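Local coordinates for protein cysteine synthase (Helicobacter pylori, PDB 6AHI) that uses pyridoxal 5'-phosphate to make L-cysteine from O-acetyl-L-serine and hydrogen sulfide, and has also been characterised as an O-acetylserine-dependent cystathionine beta-synthase, at residues T6-I11 with A82-K87; I26-A31 with L282-Q287; L36-P41 with N260-G265; E207-N212 with I224-I229. One frame throughout, in Å; residues are numbered along the deposited sequence.

Contact 1. Residues T6-I11 with A82-K87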
# COMPACT_ATOMS: atom_id res chain seq x y z
N THR A 6 -14.08 9.43 2.21
CA THR A 6 -14.00 8.65 1.00
C THR A 6 -12.52 8.42 0.69
O THR A 6 -11.69 9.33 0.87
CB THR A 6 -14.73 9.37 -0.16
OG1 THR A 6 -14.36 8.76 -1.38
CG2 THR A 6 -14.37 10.83 -0.32
N MET A 7 -12.17 7.20 0.26
CA MET A 7 -10.75 6.90 -0.00
C MET A 7 -10.26 7.69 -1.23
O MET A 7 -9.07 7.89 -1.43
CB MET A 7 -10.56 5.40 -0.19
CG MET A 7 -10.39 4.66 1.13
SD MET A 7 -9.38 5.54 2.39
CE MET A 7 -7.74 5.29 1.73
N GLN A 8 -11.21 8.18 -2.03
CA GLN A 8 -10.95 9.07 -3.14
C GLN A 8 -10.23 10.33 -2.72
O GLN A 8 -9.42 10.83 -3.50
CB GLN A 8 -12.25 9.57 -3.74
CG GLN A 8 -12.85 8.58 -4.69
CD GLN A 8 -13.56 9.45 -5.69
OE1 GLN A 8 -12.94 10.31 -6.32
NE2 GLN A 8 -14.86 9.22 -5.81
N ASP A 9 -10.53 10.83 -1.52
CA ASP A 9 -9.89 12.02 -0.99
C ASP A 9 -8.36 11.82 -0.86
O ASP A 9 -7.61 12.78 -0.67
CB ASP A 9 -10.45 12.42 0.38
CG ASP A 9 -11.84 13.05 0.44
OD1 ASP A 9 -12.36 13.44 -0.64
OD2 ASP A 9 -12.39 13.16 1.58
N ALA A 10 -7.89 10.58 -0.86
CA ALA A 10 -6.49 10.29 -0.60
C ALA A 10 -5.72 10.03 -1.91
O ALA A 10 -4.56 9.66 -1.84
CB ALA A 10 -6.40 9.11 0.35
N ILE A 11 -6.37 10.15 -3.09
CA ILE A 11 -5.71 9.93 -4.42
C ILE A 11 -4.77 11.11 -4.69
O ILE A 11 -5.11 12.26 -4.44
CB ILE A 11 -6.73 9.71 -5.57
CG1 ILE A 11 -7.43 8.35 -5.42
CG2 ILE A 11 -6.05 9.82 -6.92
CD1 ILE A 11 -8.65 8.15 -6.28
N ALA A 82 -13.17 0.95 -9.86
CA ALA A 82 -14.02 0.40 -8.82
C ALA A 82 -13.92 1.27 -7.55
O ALA A 82 -14.93 1.57 -6.93
CB ALA A 82 -13.64 -1.03 -8.53
N LEU A 83 -12.70 1.69 -7.22
CA LEU A 83 -12.46 2.50 -6.00
C LEU A 83 -13.20 3.83 -6.09
O LEU A 83 -13.93 4.22 -5.16
CB LEU A 83 -10.95 2.67 -5.84
CG LEU A 83 -10.51 3.49 -4.62
CD1 LEU A 83 -11.06 2.90 -3.36
CD2 LEU A 83 -9.00 3.51 -4.54
N VAL A 84 -13.11 4.49 -7.25
CA VAL A 84 -13.69 5.81 -7.45
C VAL A 84 -15.22 5.68 -7.56
O VAL A 84 -15.93 6.54 -7.12
CB VAL A 84 -13.06 6.50 -8.68
CG1 VAL A 84 -13.77 7.80 -9.03
CG2 VAL A 84 -11.58 6.74 -8.48
N ALA A 85 -15.72 4.58 -8.15
CA ALA A 85 -17.16 4.36 -8.31
C ALA A 85 -17.92 4.36 -6.97
O ALA A 85 -19.11 4.70 -6.92
CB ALA A 85 -17.39 3.05 -9.03
N ILE A 86 -17.24 3.95 -5.90
CA ILE A 86 -17.88 3.79 -4.58
C ILE A 86 -18.56 5.09 -4.13
O ILE A 86 -19.72 5.07 -3.70
CB ILE A 86 -16.87 3.26 -3.55
CG1 ILE A 86 -16.48 1.82 -3.89
CG2 ILE A 86 -17.44 3.39 -2.14
CD1 ILE A 86 -15.38 1.25 -3.05
N LYS A 87 -17.86 6.22 -4.26
CA LYS A 87 -18.36 7.48 -3.74
C LYS A 87 -19.73 7.79 -4.33
O LYS A 87 -20.60 8.24 -3.62
CB LYS A 87 -17.38 8.63 -4.03
CG LYS A 87 -17.80 9.98 -3.47
CD LYS A 87 -16.77 11.06 -3.74
CE LYS A 87 -17.17 12.42 -3.20
NZ LYS A 87 -16.07 13.41 -3.33
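Q8 reaches from the 3-10 turn at M7-A10 to V84 and K87 in 82-87, on and just past helix 76-85, and its side chain crosses theirs at about a right angle. The amide meets them through van der Waals contact. Its CD lies 3.7 Å from V84 CG1, while NE2 comes within 3.1 Å of K87 CB, a tight approach. NE2 is also 3.2 Å from V84 O, but its N-H points too poorly for a hydrogen bond. The bend at chi2 (-149°) sets CD against V84; OE1 has a weak hydrogen bond to Q51.

Among purely apolar pairs, I11 CD1 touches V84 CG2 at 3.9 Å, and M7 CB lies 4.1 Å from L83 CD1. The branched ends of I11, V84 and L83, and the CB of M7, suit this buried place. The rest of the M7 chain bends away from the helix.

A hydrogen bond inside the loop shapes it: T6 OG1 accepts from Q8 N at 3.3 Å, an ST turn that ties down the start of the 3-10 segment, and a threonine can do this while resting its hydroxyl and methyl near the K87 chain. K87 is extended, which carries NZ to 4.6 Å from D9 OD1, too far for a salt bridge, though the two may feel a mild attraction.

The contact thus joins the loop between strands 3-4 and 16-19 to helix 76-85. I54 of helix 48-60 packs on V84, A82 and A85 rest on strand 91-97, and N260 and G261 of the second subunit pack on M7 and L83.

Contact 2. Residues I26-A31 with L282-Q287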
# COMPACT_ATOMS: atom_id res chain seq x y z
N ILE A 26 24.96 7.18 -10.80
CA ILE A 26 24.36 8.37 -11.39
C ILE A 26 25.47 9.43 -11.39
O ILE A 26 26.17 9.54 -10.41
CB ILE A 26 23.14 8.75 -10.54
CG1 ILE A 26 22.06 7.67 -10.65
CG2 ILE A 26 22.59 10.11 -10.88
CD1 ILE A 26 20.99 7.73 -9.57
N PRO A 27 25.74 10.18 -12.49
CA PRO A 27 26.83 11.16 -12.46
C PRO A 27 26.74 12.14 -11.28
O PRO A 27 25.68 12.39 -10.76
CB PRO A 27 26.71 11.90 -13.80
CG PRO A 27 26.05 10.86 -14.71
CD PRO A 27 25.10 10.11 -13.80
N LEU A 28 27.90 12.67 -10.91
CA LEU A 28 28.05 13.74 -9.96
C LEU A 28 27.03 14.86 -10.26
O LEU A 28 26.90 15.28 -11.41
CB LEU A 28 29.49 14.26 -10.03
CG LEU A 28 29.85 15.28 -8.95
CD1 LEU A 28 29.67 14.68 -7.55
CD2 LEU A 28 31.27 15.79 -9.13
N ASN A 29 26.27 15.23 -9.23
CA ASN A 29 25.33 16.35 -9.19
C ASN A 29 24.06 16.06 -9.99
O ASN A 29 23.20 16.91 -10.08
CB ASN A 29 25.97 17.65 -9.69
CG ASN A 29 27.06 18.12 -8.76
OD1 ASN A 29 26.94 17.96 -7.56
ND2 ASN A 29 28.12 18.68 -9.32
N SER A 30 23.97 14.88 -10.61
CA SER A 30 22.74 14.45 -11.24
C SER A 30 21.85 13.76 -10.20
O SER A 30 22.29 13.35 -9.11
CB SER A 30 23.03 13.52 -12.38
OG SER A 30 23.78 14.20 -13.38
N ALA A 31 20.57 13.60 -10.55
CA ALA A 31 19.61 12.93 -9.71
C ALA A 31 18.52 12.29 -10.57
O ALA A 31 18.20 12.80 -11.67
CB ALA A 31 18.96 13.90 -8.74
N LEU A 282 23.71 11.58 -19.75
CA LEU A 282 23.51 13.05 -19.73
C LEU A 282 24.63 13.73 -18.94
O LEU A 282 25.26 13.09 -18.09
CB LEU A 282 22.15 13.35 -19.11
CG LEU A 282 20.93 12.95 -19.93
CD1 LEU A 282 19.67 13.16 -19.11
CD2 LEU A 282 20.84 13.73 -21.24
N PRO A 283 24.88 15.04 -19.16
CA PRO A 283 25.93 15.77 -18.43
C PRO A 283 25.72 15.74 -16.91
O PRO A 283 24.59 15.64 -16.45
CB PRO A 283 25.77 17.24 -18.88
CG PRO A 283 25.05 17.14 -20.23
CD PRO A 283 24.19 15.90 -20.14
N GLU A 284 26.80 15.89 -16.14
CA GLU A 284 26.68 16.07 -14.71
C GLU A 284 25.68 17.20 -14.45
O GLU A 284 25.66 18.17 -15.19
CB GLU A 284 28.05 16.43 -14.10
CG GLU A 284 28.99 15.25 -14.14
CD GLU A 284 30.39 15.48 -13.59
OE1 GLU A 284 30.75 16.65 -13.34
OE2 GLU A 284 31.10 14.48 -13.43
N GLY A 285 24.90 17.07 -13.38
CA GLY A 285 23.91 18.05 -13.01
C GLY A 285 22.55 17.81 -13.67
O GLY A 285 21.65 18.56 -13.46
N SER A 286 22.39 16.74 -14.44
CA SER A 286 21.11 16.48 -15.09
C SER A 286 20.08 15.90 -14.10
O SER A 286 20.43 15.18 -13.18
CB SER A 286 21.31 15.60 -16.27
OG SER A 286 22.07 16.28 -17.27
N GLN A 287 18.79 16.21 -14.31
CA GLN A 287 17.72 15.80 -13.41
C GLN A 287 16.71 14.97 -14.23
O GLN A 287 16.17 15.46 -15.19
CB GLN A 287 17.05 17.01 -12.75
CG GLN A 287 18.03 18.05 -12.21
CD GLN A 287 18.70 17.60 -10.94
OE1 GLN A 287 18.05 17.20 -9.98
NE2 GLN A 287 20.02 17.64 -10.94
O HOH W 1 30.30 12.16 -12.45
O HOH W 2 23.48 12.90 -15.62
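The flat amide of Q287 has G285 O in its own plane on the NE2 side, N29 O as a weak second acceptor for NE2, and A31 CB beside OE1. NE2 donates to G285 O at 3.1 Å with an N-H angle of 176°, reaching that oxygen from above the carbonyl plane. The weak bond from NE2 to N29 O measures 3.4 Å. OE1 lies 3.6 Å from A31 CB and is hydrogen-bonded to Y33 OH. The bend at chi2 (-75°) turns CD back toward the turns. A second flat group, the E284 carboxylate, brings its CD to 3.9 Å from L28 CB; OE2 accepts from a water at 2.6 Å, which in turn accepts from L28 N.

Two type II beta turns, P27-S30 and P283-S286, lie against each other here and lead into neighbouring parallel strands, 31-36 and 287-292, of the large mixed sheet. Their third positions need positive phi, which N29 tolerates and G285 takes up readily. Where the strands begin, A31 N donates to S286 O at 3.1 Å with an N-H angle of 154°. A31 is small enough to let the Q287 amide lie close by.

Serines finish the turns. S30 N donates to P27 O. S286 OG donates to P283 O at 2.7 Å, reinforcing a turn whose own S286 N to P283 O bond is weak, while S286 N makes a weak bond to S30 OG at 3.1 Å. G285 N gives another weak bond, to L28 O, and the carbonyl of N29 receives a CA-H from G285. P27 CB packs against E284 CG.

Contact 3. Residues L36-P41 with N260-G265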
# COMPACT_ATOMS: atom_id res chain seq x y z
N LEU A 36 6.17 8.42 -6.78
CA LEU A 36 5.77 7.18 -6.14
C LEU A 36 4.23 7.00 -6.20
O LEU A 36 3.55 7.07 -5.17
CB LEU A 36 6.25 7.18 -4.69
CG LEU A 36 7.76 7.35 -4.50
CD1 LEU A 36 8.12 7.13 -3.04
CD2 LEU A 36 8.51 6.40 -5.42
N GLU A 37 3.76 6.62 -7.38
CA GLU A 37 2.35 6.48 -7.67
C GLU A 37 1.78 5.19 -7.08
O GLU A 37 0.59 5.05 -6.98
CB GLU A 37 2.15 6.54 -9.17
CG GLU A 37 2.34 7.95 -9.67
CD GLU A 37 1.32 8.92 -9.08
OE1 GLU A 37 0.09 8.65 -9.25
OE2 GLU A 37 1.73 9.92 -8.41
N HIS A 38 2.66 4.29 -6.67
CA HIS A 38 2.25 3.06 -6.01
C HIS A 38 1.64 3.34 -4.63
O HIS A 38 0.96 2.44 -4.09
CB HIS A 38 3.41 2.06 -5.94
CG HIS A 38 4.50 2.41 -4.97
ND1 HIS A 38 5.28 3.54 -5.09
CD2 HIS A 38 4.94 1.75 -3.88
CE1 HIS A 38 6.16 3.56 -4.11
NE2 HIS A 38 5.98 2.46 -3.36
N LEU A 39 1.87 4.54 -4.07
CA LEU A 39 1.35 4.86 -2.77
C LEU A 39 -0.06 5.46 -2.85
O LEU A 39 -0.62 5.79 -1.83
CB LEU A 39 2.32 5.80 -2.03
CG LEU A 39 3.73 5.24 -1.87
CD1 LEU A 39 4.66 6.24 -1.21
CD2 LEU A 39 3.71 3.95 -1.07
N ASN A 40 -0.66 5.54 -4.05
CA ASN A 40 -2.08 5.83 -4.16
C ASN A 40 -2.90 4.75 -3.44
O ASN A 40 -2.48 3.60 -3.33
CB ASN A 40 -2.51 5.90 -5.63
CG ASN A 40 -2.11 7.22 -6.27
OD1 ASN A 40 -2.57 8.27 -5.84
ND2 ASN A 40 -1.28 7.16 -7.29
N PRO A 41 -4.12 5.07 -2.97
CA PRO A 41 -4.91 4.12 -2.17
C PRO A 41 -5.35 2.85 -2.92
O PRO A 41 -5.58 1.82 -2.27
CB PRO A 41 -6.13 4.94 -1.72
CG PRO A 41 -6.22 6.06 -2.75
CD PRO A 41 -4.77 6.39 -3.06
N ASN A 260 16.56 0.26 -1.09
CA ASN A 260 15.85 1.51 -0.88
C ASN A 260 14.56 1.33 -0.06
O ASN A 260 13.93 2.34 0.29
CB ASN A 260 15.54 2.20 -2.21
CG ASN A 260 16.78 2.29 -3.08
OD1 ASN A 260 16.86 1.67 -4.13
ND2 ASN A 260 17.77 3.05 -2.63
N GLY A 261 14.13 0.09 0.16
CA GLY A 261 12.86 -0.21 0.84
C GLY A 261 11.62 0.14 0.02
O GLY A 261 10.54 0.27 0.58
N LEU A 262 11.78 0.24 -1.30
CA LEU A 262 10.67 0.50 -2.20
C LEU A 262 10.12 -0.85 -2.68
O LEU A 262 10.84 -1.65 -3.29
CB LEU A 262 11.16 1.37 -3.36
CG LEU A 262 11.31 2.85 -3.04
CD1 LEU A 262 12.28 3.52 -4.00
CD2 LEU A 262 9.97 3.56 -3.06
N LEU A 263 8.83 -1.09 -2.41
CA LEU A 263 8.17 -2.32 -2.78
C LEU A 263 7.27 -2.08 -3.99
O LEU A 263 6.04 -1.90 -3.88
CB LEU A 263 7.37 -2.82 -1.57
CG LEU A 263 8.22 -3.11 -0.33
CD1 LEU A 263 7.32 -3.36 0.86
CD2 LEU A 263 9.14 -4.31 -0.59
N VAL A 264 7.90 -2.05 -5.17
CA VAL A 264 7.26 -1.62 -6.39
C VAL A 264 7.23 -2.76 -7.40
O VAL A 264 8.00 -3.71 -7.29
CB VAL A 264 7.95 -0.39 -6.98
CG1 VAL A 264 7.71 0.84 -6.11
CG2 VAL A 264 9.43 -0.63 -7.21
N GLY A 265 6.32 -2.66 -8.37
CA GLY A 265 6.17 -3.71 -9.40
C GLY A 265 7.34 -3.74 -10.38
O GLY A 265 8.18 -2.85 -10.40
O HOH W 3 7.02 1.01 -1.13
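H38 CG lies between its backbone N and carbonyl carbon (chi1 72°), chi2 (-64°) sets the plane of the imidazole, and V264 CG1, anti to its own carbonyl carbon, lies over that plane. This is a CH-pi contact in the core of a fold type II pyridoxal-phosphate enzyme, between the loop after strand 31-36 and the one joining helices 246-260 and 266-281. V264 CG1 stands 3.5 Å from the ring centroid, only 4° off the normal. L39 CD2 lies over the opposite face, shifted toward the rim, so the ring is sandwiched between aliphatic groups.

L262 completes the apolar patch: its CD2 is 4.0 Å from L36 CD2 and equally far from H38 CE1. Both leucines also pack on F292 and F17 and on M7 of the second subunit.

The 3-10 segment that carries H38 is fastened by N40, whose ND2 donates to E37 O and, at 2.8 Å, to E37 OE1. That carboxylate oxygen has a salt bridge to R48 as well. On the other side G261, with positive phi, ends helix 246-260, and G265 is the N-cap residue of helix 266-281.

A water in the ring plane lies 2.9 Å from H38 NE2 and accepts from L263 N at 3.1 Å.

Contact 4. Residues E207-N212 with I224-I229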
# COMPACT_ATOMS: atom_id res chain seq x y z
N GLU A 207 11.55 -6.09 -23.37
CA GLU A 207 11.88 -6.98 -24.50
C GLU A 207 10.59 -7.66 -24.94
O GLU A 207 9.75 -8.02 -24.10
CB GLU A 207 12.95 -8.01 -24.13
CG GLU A 207 12.52 -8.93 -22.99
CD GLU A 207 13.48 -10.09 -22.70
OE1 GLU A 207 14.11 -10.58 -23.68
OE2 GLU A 207 13.56 -10.52 -21.52
N GLY A 208 10.43 -7.80 -26.27
CA GLY A 208 9.25 -8.38 -26.87
C GLY A 208 8.15 -7.37 -27.17
O GLY A 208 7.09 -7.74 -27.66
N SER A 209 8.41 -6.09 -26.86
CA SER A 209 7.61 -4.96 -27.32
C SER A 209 8.24 -4.43 -28.62
O SER A 209 9.41 -4.67 -28.86
CB SER A 209 7.54 -3.93 -26.21
OG SER A 209 6.63 -2.88 -26.48
N ILE A 210 7.51 -3.65 -29.43
CA ILE A 210 7.96 -3.37 -30.84
C ILE A 210 8.49 -1.94 -31.07
O ILE A 210 8.89 -1.63 -32.18
CB ILE A 210 6.81 -3.69 -31.84
CG1 ILE A 210 5.51 -2.95 -31.49
CG2 ILE A 210 6.62 -5.19 -31.94
CD1 ILE A 210 5.59 -1.45 -31.65
N LEU A 211 8.54 -1.07 -30.05
CA LEU A 211 8.76 0.39 -30.31
C LEU A 211 10.15 0.65 -30.90
O LEU A 211 10.31 1.57 -31.70
CB LEU A 211 8.51 1.19 -29.03
CG LEU A 211 7.03 1.32 -28.62
CD1 LEU A 211 6.88 1.92 -27.23
CD2 LEU A 211 6.25 2.14 -29.62
N ASN A 212 11.16 -0.16 -30.53
CA ASN A 212 12.52 -0.06 -31.13
C ASN A 212 12.70 -1.03 -32.30
O ASN A 212 13.83 -1.33 -32.67
CB ASN A 212 13.62 -0.29 -30.09
CG ASN A 212 14.01 1.01 -29.41
OD1 ASN A 212 13.97 2.04 -30.06
ND2 ASN A 212 14.39 0.95 -28.14
N ILE A 224 3.63 -2.88 -18.85
CA ILE A 224 4.17 -2.13 -19.96
C ILE A 224 4.44 -3.11 -21.11
O ILE A 224 4.56 -4.29 -20.89
CB ILE A 224 5.44 -1.33 -19.58
CG1 ILE A 224 6.56 -2.25 -19.09
CG2 ILE A 224 5.13 -0.24 -18.57
CD1 ILE A 224 7.91 -1.59 -19.01
N GLY A 225 4.57 -2.56 -22.31
CA GLY A 225 4.78 -3.33 -23.52
C GLY A 225 3.63 -3.11 -24.47
O GLY A 225 2.47 -3.04 -24.04
N VAL A 226 3.98 -2.96 -25.75
CA VAL A 226 3.03 -2.80 -26.81
C VAL A 226 3.38 -3.79 -27.93
O VAL A 226 4.56 -4.13 -28.18
CB VAL A 226 2.99 -1.36 -27.34
CG1 VAL A 226 2.87 -0.36 -26.20
CG2 VAL A 226 4.20 -1.04 -28.18
N GLU A 227 2.33 -4.21 -28.63
CA GLU A 227 2.46 -5.06 -29.82
C GLU A 227 2.24 -4.25 -31.11
O GLU A 227 2.34 -4.81 -32.21
CB GLU A 227 1.48 -6.23 -29.74
CG GLU A 227 1.61 -7.03 -28.45
CD GLU A 227 0.87 -8.36 -28.40
OE1 GLU A 227 1.00 -9.15 -29.36
OE2 GLU A 227 0.15 -8.60 -27.39
N PHE A 228 1.95 -2.94 -30.96
CA PHE A 228 1.70 -1.97 -32.01
C PHE A 228 1.88 -0.55 -31.45
O PHE A 228 1.93 -0.36 -30.23
CB PHE A 228 0.28 -2.15 -32.58
CG PHE A 228 -0.83 -2.16 -31.56
CD1 PHE A 228 -1.19 -1.00 -30.89
CD2 PHE A 228 -1.55 -3.32 -31.30
CE1 PHE A 228 -2.22 -1.00 -29.96
CE2 PHE A 228 -2.57 -3.32 -30.36
CZ PHE A 228 -2.90 -2.17 -29.69
N ILE A 229 1.93 0.44 -32.34
CA ILE A 229 2.11 1.87 -31.96
C ILE A 229 0.84 2.36 -31.26
O ILE A 229 -0.25 2.25 -31.81
CB ILE A 229 2.42 2.76 -33.19
CG1 ILE A 229 3.65 2.31 -33.98
CG2 ILE A 229 2.53 4.21 -32.75
CD1 ILE A 229 4.95 2.25 -33.18
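S209 OG accepts from V226 N at 2.7 Å, with an N-H angle of 176°, and is also hydrogen-bonded to E205 OE1. OG is anti to the backbone N (chi1 -172°), which puts it against the 224-229 segment. A weaker bond runs the other way between the backbones, from I210 N to V226 O at 3.2 Å.

Beside this polar seam lies an apolar patch. V226 CG2 is the hub: L211 CG is 3.7 Å from it and I210 CD1 3.8 Å. I229 CD1 adds a further methyl, 3.8 Å from L211 CD2. I210 CG1 presses on the chain itself, 3.5 Å from E227 C. Aliphatic side chains suit this patch, where methyls meet methyls. At the backbone angles of G225 (phi 118°) a CB would jam against the preceding carbonyl, so glycine suits the place.

Both segments belong to the long excursion between strands 200-206 and 240-244, and V226 also packs on I179, next to G180 of the probable cofactor site. E205 OE1 is bonded to L211 N too, so this carboxylate gathers the loop after strand 200-206; if the serine hydroxyl donates to it, OG is probably polarised and made a better acceptor for V226 N.

Contacts 2 and 3 lie at the two ends of the same elements: strand 31-36 and helix 266-281 both run between them, though their nearest atoms are about 9 Å apart. Contact 1 touches contact 3 directly, with M7 O 3.6 Å from P41 CG, and both touch the second subunit. Contact 4 lies across the chain from contact 1, their centres 32 Å apart. Three contacts lie near residues that bind the cofactor by similarity: the side chain of V226 in contact 4 is about 5 Å from G180, and, side chain to side chain, V264 of contact 3 is about 7 Å from S267 and L83 of contact 1 about 10 Å from N76. Contact 2 lies away from it.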